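Local coordinates for protein RTX-adhesin (PDB 5IRB) that binds its Antarctic bacterium to diatoms and ice, represented here by a calcium-binding piece of three tandem beta-sandwich domains from a much longer adhesin, at residues D123-A127 with T205-T210; F41-T47 with A84-N90; S19-A23 with F104-T108. All blocks are in the same frame, centred on the assembly; numbering follows the deposited sequence.

How the interactions relate
Following the chain from its N terminus, interaction 3 opens first, at 19-23, on the short edge strand of the first domain. Interaction 2 then both opens (41-47) and closes (84-90) before the chain returns at 104-108 to close interaction 3, so the shorter loop lies within the longer one. Both belong to one mixed sheet, in which strands 81-89 and 95-106 are neighbours; the centres of interactions 2 and 3 are about 28 Å apart. Interaction 1 follows in series, opening at 123-127 and closing at 205-210 in the second domain, where it repeats the parallel pairing of interaction 3 about 47 Å away between centres. Interactions 1 and 3 each lie where one domain meets the next.

Interaction 1 (D123-A127 with T205-T210); sequences DVVNA and THTVDT. With CA (calcium ion), chain G; CA (calcium ion), chain D; CA (calcium ion), chain F.
This is a short parallel strand pairing between edge strand 124-125 and the end of strand 197-208, where the second domain meets the third. The two segments run 26° apart, with V124 opposite T207 (CA-CA 5.0 Å) and V125 opposite V208 (CA-CA 4.8 Å). D123 is in a left-handed conformation (phi/psi 67/22) before the chain becomes extended. Three backbone hydrogen bonds form the ladder: T207 N to D123 O (3.2 Å), V125 N to T207 O (2.9 Å) and D209 N to V125 O (3.0 Å). A water also joins D123 O to T207 OG1. V124 and T207 share the more exposed face, where a hydroxyl is well placed; V125 (chi1 t) faces the other way, suiting an apolar residue, and its CG2 lies 3.7 Å from H206 CD2. A short strand near the start of the domain, running parallel to its last strand, is the A'-G type of pairing of Ig-like beta-sandwiches, here with three calcium ions bound along it. The D123 carboxylate (OD1 2.5 Å, OD2 2.4 Å) and T205 O (2.4 Å) grip one, and D123 OD1 also accepts a hydrogen bond from I119 N. V124 O (2.2 Å) joins T120, D122 and E129 on a second. D209 OD1 (2.4 Å) and OD2 (2.5 Å) hold the third, with S211 and D296. The N300 side chain hydrogen-bonds both A127 N and D209 O.

Interaction 2 (F41-T47 with A84-N90); sequences FSSGVVT and ASVVVTN
Seven backbone hydrogen bonds join these antiparallel strands; the axes of 43-47 and 84-89 approach to 4.6 Å, with N-to-C directions 170° apart. T47 N to S85 O (2.7 Å) and S85 N to T47 O (2.8 Å) bracket one end. V45 N to V87 O (2.8 Å) and V87 N to V45 O (3.1 Å) hold the middle, and T89 N reaches S43 O (2.8 Å). There T89 O accepts from both S42 N (2.7 Å) and S43 N (3.1 Å), a classic beta bulge: S42 leaves the extended conformation (phi/psi -110/-12), so two residues face T89. Beyond it, F41 is directed back across its partner strand.

The pairs S43/T89, V45/V87 and T47/S85 are hydrogen-bonded and share one face, where hydroxyl-bearing side chains mix with valines at or near the surface. G44/V88 (CA-CA 3.9 Å) and V46/V86 (CA-CA 4.4 Å) are non-hydrogen-bonded pairs; V88, V46 and V86 put their side chains on the buried face, where V46 CG2 meets V86 CG2 at 3.8 Å. Beta-branched valines suit the extended backbone and fill this interior. G44 must be small: an ideal CB would come within 2.9 Å of V88 CG1. With chi1 p, F41 lays its ring against V88, whose CG1 lies 3.9 Å from the ring centroid, almost on the normal, in a CH-pi contact.

On the buried face, V86 and V88 pack against I8 of strand 8-12 and V36 of strand 29-38, as in a beta-sandwich, while strands 53-58 and 95-106 continue the sheet beyond 43-47 and 84-89, respectively.

Interaction 3 (S19-A23 with F104-T108); sequences SVINA and FIVKT. With CA (calcium ion), chain C.
F104 lies across from S19 (CA-CA 5.0 Å): its CB is 3.5 Å from S19 O, and its ring, with chi1 p, meets I21 (CD2 to I21 CG1, 3.9 Å) and L74 of helix 71-76, an apolar pocket fit for an aromatic. I105 pairs in parallel with V20 (CA-CA 4.7 Å). Its N donates to S19 O (2.8 Å), while its O accepts from I21 N (2.7 Å); S19 is left-handed (phi/psi 66/13) just before the strand. I105 CB lies 4.2 Å from V20 CG2 on their shared face. V106 pairs with I21 (CA-CA 4.8 Å) on the other, with V106 CG2 4.3 Å from I21 CB. K107 N completes the ladder at I21 O (2.9 Å); K107 O lies 3.2 Å from N22 CA and accepts from N196 of the next domain. At T108 the segments lie close (CA-CA 4.1 Å to A23), with T108 O 3.2 Å from A23 CB; small alanine fits as helix 23-26 starts, N-capped by N22 OD1 on E25 N. V20 O binds a calcium ion (2.4 Å) with T16, D18 and E25, so this A'-like strand, parallel to the domain's last strand as in Ig-like sandwiches, carries a calcium-binding loop.

Interaction 1 (D123-A127 with T205-T210)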
loop_
_atom_site.group_PDB
_atom_site.type_symbol
_atom_site.label_atom_id
_atom_site.label_comp_id
_atom_site.label_asym_id
_atom_site.label_seq_id
_atom_site.Cartn_x
_atom_site.Cartn_y
_atom_site.Cartn_z
ATOM N N ASP A 123 -5.017 -7.161 -11.563
ATOM C CA ASP A 123 -5.799 -6.504 -10.516
ATOM C C ASP A 123 -7.186 -7.163 -10.410
ATOM O O ASP A 123 -8.153 -6.554 -9.927
ATOM C CB ASP A 123 -5.919 -5.000 -10.773
ATOM C CG ASP A 123 -6.015 -4.192 -9.490
ATOM O OD1 ASP A 123 -5.462 -4.599 -8.437
ATOM O OD2 ASP A 123 -6.712 -3.165 -9.543
ATOM N N VAL A 124 -7.273 -8.403 -10.888
ATOM C CA VAL A 124 -8.469 -9.233 -10.737
ATOM C C VAL A 124 -8.138 -10.568 -10.048
ATOM O O VAL A 124 -7.222 -11.304 -10.455
ATOM C CB VAL A 124 -9.135 -9.492 -12.110
ATOM C CG1 VAL A 124 -10.352 -10.380 -11.966
ATOM C CG2 VAL A 124 -9.502 -8.170 -12.756
ATOM N N VAL A 125 -8.902 -10.907 -9.017
ATOM C CA VAL A 125 -8.712 -12.193 -8.357
ATOM C C VAL A 125 -9.607 -13.235 -9.012
ATOM O O VAL A 125 -10.829 -13.199 -8.845
ATOM C CB VAL A 125 -9.018 -12.136 -6.857
ATOM C CG1 VAL A 125 -8.893 -13.530 -6.245
ATOM C CG2 VAL A 125 -8.037 -11.177 -6.149
ATOM N N ASN A 126 -9.013 -14.159 -9.762
ATOM C CA ASN A 126 -9.822 -15.206 -10.389
ATOM C C ASN A 126 -10.002 -16.431 -9.487
ATOM O O ASN A 126 -9.495 -16.454 -8.364
ATOM C CB ASN A 126 -9.248 -15.615 -11.765
ATOM C CG ASN A 126 -7.951 -16.419 -11.669
ATOM O OD1 ASN A 126 -7.579 -16.933 -10.608
ATOM N ND2 ASN A 126 -7.274 -16.562 -12.800
ATOM N N ALA A 127 -10.700 -17.448 -10.007
ATOM C CA ALA A 127 -11.022 -18.646 -9.228
ATOM C C ALA A 127 -9.793 -19.327 -8.635
ATOM O O ALA A 127 -9.737 -19.609 -7.443
ATOM C CB ALA A 127 -11.819 -19.652 -10.103
ATOM N N THR A 205 -7.813 -1.275 -4.024
ATOM C CA THR A 205 -9.036 -1.890 -4.482
ATOM C C THR A 205 -8.689 -2.853 -5.608
ATOM O O THR A 205 -7.722 -2.636 -6.357
ATOM C CB THR A 205 -10.036 -0.863 -4.990
ATOM O OG1 THR A 205 -9.528 -0.254 -6.182
ATOM C CG2 THR A 205 -10.314 0.202 -3.917
ATOM N N HIS A 206 -9.497 -3.894 -5.736
ATOM C CA HIS A 206 -9.373 -4.839 -6.833
ATOM C C HIS A 206 -10.757 -5.398 -7.145
ATOM O O HIS A 206 -11.723 -5.083 -6.448
ATOM C CB HIS A 206 -8.374 -5.945 -6.488
ATOM C CG HIS A 206 -8.823 -6.838 -5.342
ATOM N ND1 HIS A 206 -8.479 -6.542 -4.022
ATOM C CD2 HIS A 206 -9.522 -7.945 -5.326
ATOM C CE1 HIS A 206 -8.990 -7.472 -3.254
ATOM N NE2 HIS A 206 -9.649 -8.366 -4.004
ATOM N N THR A 207 -10.877 -6.196 -8.199
ATOM C CA THR A 207 -12.167 -6.829 -8.474
ATOM C C THR A 207 -12.029 -8.339 -8.351
ATOM O O THR A 207 -10.925 -8.888 -8.443
ATOM C CB THR A 207 -12.722 -6.437 -9.860
ATOM O OG1 THR A 207 -11.857 -6.907 -10.902
ATOM C CG2 THR A 207 -12.856 -4.920 -9.936
ATOM N N VAL A 208 -13.152 -9.002 -8.102
ATOM C CA VAL A 208 -13.146 -10.437 -7.933
ATOM C C VAL A 208 -14.026 -11.057 -9.023
ATOM O O VAL A 208 -15.186 -10.680 -9.185
ATOM C CB VAL A 208 -13.627 -10.838 -6.521
ATOM C CG1 VAL A 208 -13.711 -12.342 -6.388
ATOM C CG2 VAL A 208 -12.682 -10.241 -5.440
ATOM N N ASP A 209 -13.446 -11.979 -9.785
ATOM C CA ASP A 209 -14.142 -12.676 -10.877
ATOM C C ASP A 209 -13.736 -14.138 -10.845
ATOM O O ASP A 209 -12.666 -14.495 -11.338
ATOM C CB ASP A 209 -13.802 -12.071 -12.238
ATOM C CG ASP A 209 -14.663 -12.653 -13.372
ATOM O OD1 ASP A 209 -15.265 -13.733 -13.162
ATOM O OD2 ASP A 209 -14.710 -12.041 -14.469
ATOM N N THR A 210 -14.581 -14.992 -10.270
ATOM C CA THR A 210 -14.193 -16.388 -10.115
ATOM C C THR A 210 -14.987 -17.360 -10.989
ATOM O O THR A 210 -14.981 -18.556 -10.732
ATOM C CB THR A 210 -14.328 -16.840 -8.666
ATOM O OG1 THR A 210 -15.702 -16.740 -8.277
ATOM C CG2 THR A 210 -13.450 -15.987 -7.734
HETATM CA CA CA G . -5.675 -2.258 -7.569
HETATM CA CA CA D . -16.130 -13.938 -15.396
HETATM CA CA CA F . -5.593 -12.071 -11.658
HETATM O O HOH W 1 -9.790 -4.635 -10.996
HETATM O O HOH W 2 -17.930 -13.323 -14.461
HETATM O O HOH W 3 -17.474 -14.750 -17.373
HETATM O O HOH W 4 -16.022 -12.105 -16.859
HETATM O O HOH W 5 -3.944 -12.425 -12.689
HETATM O O HOH W 6 -7.134 -12.826 -13.522
#

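Interaction 2 (F41-T47 with A84-N90)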
loop_
_atom_site.group_PDB
_atom_site.type_symbol
_atom_site.label_atom_id
_atom_site.label_comp_id
_atom_site.label_asym_id
_atom_site.label_seq_id
_atom_site.Cartn_x
_atom_site.Cartn_y
_atom_site.Cartn_z
ATOM N N PHE A 41 29.896 38.311 40.437
ATOM C CA PHE A 41 28.675 39.039 40.760
ATOM C C PHE A 41 27.903 38.266 41.834
ATOM O O PHE A 41 28.179 37.086 42.063
ATOM C CB PHE A 41 27.848 39.304 39.490
ATOM C CG PHE A 41 27.457 38.064 38.726
ATOM C CD1 PHE A 41 26.335 37.341 39.081
ATOM C CD2 PHE A 41 28.231 37.610 37.667
ATOM C CE1 PHE A 41 25.961 36.193 38.354
ATOM C CE2 PHE A 41 27.876 36.463 36.952
ATOM C CZ PHE A 41 26.737 35.751 37.307
ATOM N N SER A 42 26.973 38.924 42.524
ATOM C CA SER A 42 26.258 38.257 43.607
ATOM C C SER A 42 24.785 37.974 43.305
ATOM O O SER A 42 24.138 37.223 44.038
ATOM C CB SER A 42 26.387 39.083 44.902
ATOM O OG SER A 42 25.945 40.421 44.722
ATOM N N SER A 43 24.255 38.557 42.228
ATOM C CA SER A 43 22.947 38.165 41.721
ATOM C C SER A 43 22.799 38.654 40.293
ATOM O O SER A 43 23.585 39.485 39.822
ATOM C CB SER A 43 21.803 38.717 42.578
ATOM O OG SER A 43 21.768 40.133 42.539
ATOM N N GLY A 44 21.785 38.144 39.610
ATOM C CA GLY A 44 21.493 38.578 38.259
ATOM C C GLY A 44 20.106 38.163 37.801
ATOM O O GLY A 44 19.485 37.276 38.398
ATOM N N VAL A 45 19.624 38.835 36.758
ATOM C CA VAL A 45 18.323 38.563 36.156
ATOM C C VAL A 45 18.487 38.296 34.671
ATOM O O VAL A 45 18.879 39.189 33.916
ATOM C CB VAL A 45 17.330 39.732 36.334
ATOM C CG1 VAL A 45 15.967 39.402 35.686
ATOM C CG2 VAL A 45 17.192 40.123 37.817
ATOM N N VAL A 46 18.197 37.059 34.265
ATOM C CA VAL A 46 18.125 36.688 32.850
ATOM C C VAL A 46 16.723 36.882 32.274
ATOM O O VAL A 46 15.733 36.399 32.825
ATOM C CB VAL A 46 18.550 35.228 32.624
ATOM C CG1 VAL A 46 18.309 34.809 31.168
ATOM C CG2 VAL A 46 20.006 35.041 33.009
ATOM N N THR A 47 16.662 37.627 31.172
ATOM C CA THR A 47 15.428 37.839 30.434
ATOM C C THR A 47 15.505 37.162 29.062
ATOM O O THR A 47 16.451 37.381 28.302
ATOM C CB THR A 47 15.136 39.339 30.275
ATOM O OG1 THR A 47 15.030 39.928 31.580
ATOM C CG2 THR A 47 13.828 39.569 29.521
ATOM N N ALA A 84 18.077 36.663 24.328
ATOM C CA ALA A 84 18.298 36.687 25.763
ATOM C C ALA A 84 19.132 37.888 26.181
ATOM O O ALA A 84 20.004 38.334 25.445
ATOM C CB ALA A 84 18.980 35.411 26.198
ATOM N N SER A 85 18.845 38.409 27.357
ATOM C CA SER A 85 19.744 39.385 27.960
ATOM C C SER A 85 19.847 39.191 29.472
ATOM O O SER A 85 18.997 38.531 30.095
ATOM C CB SER A 85 19.292 40.805 27.610
ATOM O OG SER A 85 18.028 41.089 28.181
ATOM N N VAL A 86 20.924 39.720 30.056
ATOM C CA VAL A 86 21.129 39.582 31.491
ATOM C C VAL A 86 21.636 40.909 32.093
ATOM O O VAL A 86 22.386 41.643 31.449
ATOM C CB VAL A 86 22.101 38.422 31.803
ATOM C CG1 VAL A 86 23.477 38.685 31.216
ATOM C CG2 VAL A 86 22.175 38.138 33.319
ATOM N N VAL A 87 21.171 41.231 33.294
ATOM C CA VAL A 87 21.838 42.229 34.130
ATOM C C VAL A 87 22.255 41.565 35.444
ATOM O O VAL A 87 21.480 40.793 36.022
ATOM C CB VAL A 87 20.946 43.449 34.385
ATOM C CG1 VAL A 87 19.619 43.028 34.968
ATOM C CG2 VAL A 87 21.654 44.447 35.301
ATOM N N VAL A 88 23.493 41.813 35.873
ATOM C CA VAL A 88 24.015 41.252 37.113
ATOM C C VAL A 88 24.491 42.377 38.056
ATOM O O VAL A 88 24.797 43.480 37.603
ATOM C CB VAL A 88 25.200 40.298 36.884
ATOM C CG1 VAL A 88 24.852 39.198 35.893
ATOM C CG2 VAL A 88 26.440 41.080 36.437
ATOM N N THR A 89 24.564 42.075 39.347
ATOM C CA THR A 89 24.985 43.045 40.367
ATOM C C THR A 89 25.987 42.373 41.275
ATOM O O THR A 89 25.844 41.190 41.558
ATOM C CB THR A 89 23.806 43.546 41.215
ATOM O OG1 THR A 89 22.792 44.059 40.348
ATOM C CG2 THR A 89 24.272 44.646 42.176
ATOM N N ASN A 90 27.002 43.108 41.733
ATOM C CA ASN A 90 27.908 42.545 42.737
ATOM C C ASN A 90 27.702 43.194 44.095
ATOM O O ASN A 90 26.834 44.052 44.255
ATOM C CB ASN A 90 29.378 42.682 42.300
ATOM C CG ASN A 90 29.901 44.135 42.337
ATOM O OD1 ASN A 90 29.220 45.069 42.761
ATOM N ND2 ASN A 90 31.122 44.309 41.869
#

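Interaction 3 (S19-A23 with F104-T108)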
loop_
_atom_site.group_PDB
_atom_site.type_symbol
_atom_site.label_atom_id
_atom_site.label_comp_id
_atom_site.label_asym_id
_atom_site.label_seq_id
_atom_site.Cartn_x
_atom_site.Cartn_y
_atom_site.Cartn_z
ATOM N N SER A 19 18.918 20.703 20.526
ATOM C CA SER A 19 18.613 21.863 19.675
ATOM C C SER A 19 17.363 21.664 18.790
ATOM O O SER A 19 17.117 22.464 17.881
ATOM C CB SER A 19 19.804 22.215 18.780
ATOM O OG SER A 19 20.893 22.703 19.535
ATOM N N VAL A 20 16.571 20.623 19.077
ATOM C CA VAL A 20 15.385 20.293 18.279
ATOM C C VAL A 20 14.131 20.239 19.138
ATOM O O VAL A 20 14.074 19.539 20.149
ATOM C CB VAL A 20 15.545 18.934 17.540
ATOM C CG1 VAL A 20 14.246 18.540 16.818
ATOM C CG2 VAL A 20 16.730 18.976 16.570
ATOM N N ILE A 21 13.110 20.963 18.699
ATOM C CA ILE A 21 11.807 20.920 19.330
ATOM C C ILE A 21 10.838 20.035 18.525
ATOM O O ILE A 21 10.536 20.334 17.364
ATOM C CB ILE A 21 11.198 22.314 19.459
ATOM C CG1 ILE A 21 12.063 23.196 20.381
ATOM C CG2 ILE A 21 9.781 22.219 20.004
ATOM C CD1 ILE A 21 12.069 22.715 21.818
ATOM N N ASN A 22 10.401 18.935 19.127
ATOM C CA ASN A 22 9.490 18.012 18.459
ATOM C C ASN A 22 8.067 18.261 18.943
ATOM O O ASN A 22 7.838 19.177 19.744
ATOM C CB ASN A 22 9.914 16.539 18.669
ATOM C CG ASN A 22 9.745 16.045 20.111
ATOM O OD1 ASN A 22 9.094 16.670 20.937
ATOM N ND2 ASN A 22 10.336 14.896 20.402
ATOM N N ALA A 23 7.121 17.452 18.453
ATOM C CA ALA A 23 5.703 17.604 18.764
ATOM C C ALA A 23 5.431 17.524 20.252
ATOM O O ALA A 23 4.626 18.283 20.789
ATOM C CB ALA A 23 4.858 16.505 18.021
ATOM N N PHE A 104 17.434 27.339 17.135
ATOM C CA PHE A 104 17.021 25.962 17.342
ATOM C C PHE A 104 16.212 25.528 16.135
ATOM O O PHE A 104 15.888 26.347 15.270
ATOM C CB PHE A 104 16.240 25.806 18.648
ATOM C CG PHE A 104 15.018 26.656 18.724
ATOM C CD1 PHE A 104 15.107 27.991 19.099
ATOM C CD2 PHE A 104 13.776 26.132 18.421
ATOM C CE1 PHE A 104 13.986 28.780 19.167
ATOM C CE2 PHE A 104 12.650 26.915 18.484
ATOM C CZ PHE A 104 12.754 28.249 18.856
ATOM N N ILE A 105 15.935 24.230 16.068
ATOM C CA ILE A 105 15.126 23.645 14.994
ATOM C C ILE A 105 13.768 23.177 15.507
ATOM O O ILE A 105 13.678 22.538 16.557
ATOM C CB ILE A 105 15.871 22.469 14.367
ATOM C CG1 ILE A 105 17.208 22.963 13.798
ATOM C CG2 ILE A 105 14.988 21.721 13.331
ATOM C CD1 ILE A 105 18.139 21.858 13.387
ATOM N N VAL A 106 12.713 23.488 14.758
ATOM C CA VAL A 106 11.386 22.953 15.054
ATOM C C VAL A 106 10.998 21.906 13.998
ATOM O O VAL A 106 10.949 22.203 12.809
ATOM C CB VAL A 106 10.320 24.054 15.102
ATOM C CG1 VAL A 106 8.952 23.460 15.408
ATOM C CG2 VAL A 106 10.684 25.092 16.169
ATOM N N LYS A 107 10.719 20.697 14.480
ATOM C CA LYS A 107 10.348 19.524 13.686
ATOM C C LYS A 107 9.276 18.758 14.432
ATOM O O LYS A 107 9.579 17.866 15.216
ATOM C CB LYS A 107 11.568 18.632 13.440
ATOM C CG LYS A 107 11.350 17.462 12.467
ATOM C CD LYS A 107 10.979 17.894 11.062
ATOM C CE LYS A 107 10.778 16.666 10.157
ATOM N NZ LYS A 107 12.011 15.812 10.129
ATOM N N THR A 108 8.021 19.123 14.204
ATOM C CA THR A 108 6.947 18.562 14.994
ATOM C C THR A 108 6.113 17.514 14.257
ATOM O O THR A 108 5.269 16.864 14.869
ATOM C CB THR A 108 6.003 19.669 15.447
ATOM O OG1 THR A 108 5.575 20.388 14.286
ATOM C CG2 THR A 108 6.714 20.638 16.410
HETATM CA CA CA C . 14.482 17.847 21.780
HETATM O O HOH W 7 13.819 16.002 19.797
HETATM O O HOH W 8 13.934 15.028 21.762
HETATM O O HOH W 9 15.807 16.609 23.486
#